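Local structure of choline binding protein PCPA (Streptococcus pneumoniae, 4CP6) at residues 395-398 with 399-403. The protein is a pneumococcal surface antigen of the choline-binding family whose leucine-rich repeats probably mediate adhesion through protein contacts. Numbering follows the deposited sequence.
Sequences SEHI and KDVLK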
# COMPACT_ATOMS: atom_id res chain seq x y z
N SER A 395 -38.52 2.83 18.55
CA SER A 395 -39.67 3.73 18.72
C SER A 395 -40.35 4.07 17.42
O SER A 395 -39.75 3.98 16.35
CB SER A 395 -39.21 5.03 19.36
OG SER A 395 -38.43 5.82 18.47
N GLU A 396 -41.59 4.56 17.53
CA GLU A 396 -42.34 5.05 16.38
C GLU A 396 -41.63 6.27 15.77
O GLU A 396 -41.64 6.41 14.55
CB GLU A 396 -43.79 5.40 16.77
CG GLU A 396 -44.67 4.17 16.96
CD GLU A 396 -44.91 3.27 15.76
OE1 GLU A 396 -44.89 3.77 14.61
OE2 GLU A 396 -45.18 2.07 15.98
N HIS A 397 -40.96 7.14 16.59
CA HIS A 397 -40.24 8.30 16.06
C HIS A 397 -39.09 7.84 15.16
O HIS A 397 -38.94 8.36 14.05
CB HIS A 397 -39.70 9.24 17.15
CG HIS A 397 -38.88 10.37 16.61
ND1 HIS A 397 -39.41 11.28 15.72
CD2 HIS A 397 -37.56 10.65 16.79
CE1 HIS A 397 -38.43 12.12 15.43
NE2 HIS A 397 -37.30 11.79 16.05
N ILE A 398 -38.31 6.84 15.60
CA ILE A 398 -37.22 6.36 14.74
C ILE A 398 -37.77 5.74 13.43
O ILE A 398 -37.22 5.99 12.36
CB ILE A 398 -36.27 5.47 15.54
CG1 ILE A 398 -35.51 6.38 16.52
CG2 ILE A 398 -35.29 4.71 14.60
CD1 ILE A 398 -34.74 5.64 17.65
N LYS A 399 -38.93 5.04 13.50
CA LYS A 399 -39.59 4.54 12.29
C LYS A 399 -39.95 5.73 11.39
O LYS A 399 -39.76 5.65 10.18
CB LYS A 399 -40.84 3.71 12.69
CG LYS A 399 -41.70 3.29 11.50
CD LYS A 399 -42.67 2.17 11.89
CE LYS A 399 -43.51 1.73 10.71
NZ LYS A 399 -44.18 0.44 11.04
N ASP A 400 -40.48 6.83 11.97
CA ASP A 400 -40.85 8.01 11.18
C ASP A 400 -39.63 8.61 10.49
O ASP A 400 -39.70 9.03 9.33
CB ASP A 400 -41.51 9.10 12.05
CG ASP A 400 -42.85 8.72 12.66
OD1 ASP A 400 -43.49 7.78 12.14
OD2 ASP A 400 -43.26 9.38 13.63
N VAL A 401 -38.51 8.67 11.22
CA VAL A 401 -37.27 9.20 10.63
C VAL A 401 -36.83 8.30 9.46
O VAL A 401 -36.52 8.80 8.35
CB VAL A 401 -36.17 9.32 11.71
CG1 VAL A 401 -34.81 9.56 11.06
CG2 VAL A 401 -36.52 10.43 12.71
N LEU A 402 -36.85 6.99 9.65
CA LEU A 402 -36.50 6.09 8.53
C LEU A 402 -37.44 6.23 7.35
O LEU A 402 -36.97 6.37 6.22
CB LEU A 402 -36.48 4.63 8.97
CG LEU A 402 -35.30 4.18 9.78
CD1 LEU A 402 -35.51 2.75 10.25
CD2 LEU A 402 -33.97 4.26 8.95
N LYS A 403 -38.77 6.21 7.58
CA LYS A 403 -39.72 6.34 6.48
C LYS A 403 -39.52 7.62 5.68
O LYS A 403 -39.76 7.64 4.48
CB LYS A 403 -41.15 6.35 7.00
CG LYS A 403 -41.65 4.99 7.47
CD LYS A 403 -43.01 5.10 8.16
CE LYS A 403 -44.18 4.96 7.22
NZ LYS A 403 -45.45 4.74 7.96
O HOH W 1 -45.43 0.47 13.69
O HOH W 2 -44.31 5.13 12.40
O HOH W 3 -41.90 11.51 14.50
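The first two turns of helix 396-405, the crossover of the beta-alpha-beta unit formed with strands 390-393 and 412-414 near the C-terminal end of the leucine-rich repeat array, are joined by main-chain bonds, one aromatic contact and three waters. S395 is the N-cap: its OG accepts from I398 N at 3.0 Å with an N-H...O angle of 167°. From there the i to i+4 ladder runs without a break, K399 N to S395 O, D400 N to E396 O, V401 N to H397 O and, the straightest of the four, L402 N to I398 O at 2.9 Å.

Side chains one turn apart meet at H397 and V401. Methyl CG2 of V401 lies over one face of the imidazole, displaced toward the rim, 3.9 Å from the centroid of the H397 ring and 25° off its normal, which meets the geometry of a CH-pi contact. H397 can take this place because its CG is anti to the backbone N (chi1 176°). At the edge of the same ring, in its plane, a water 2.8 Å from H397 ND1 donates to D400 OD2.

E396 and K399 run side by side, but no direct salt bridge forms: E396 OE1 and K399 NZ are 4.9 Å apart. One water donates to E396 OE2 and accepts from K399 NZ, which also bonds to I412 O; another donates to both E396 OE1 and D400 OD1, 2.7 Å from the former. On another side of the helix I398 and L402 pack on V393, and L402 also on F391, seating the helix on strand 390-393.

Acidic E396, the first helix residue, would probably interact favourably with the helix dipole; D400 has a donating water at each carboxylate oxygen, and the one shared with E396 should ease their mutual repulsion.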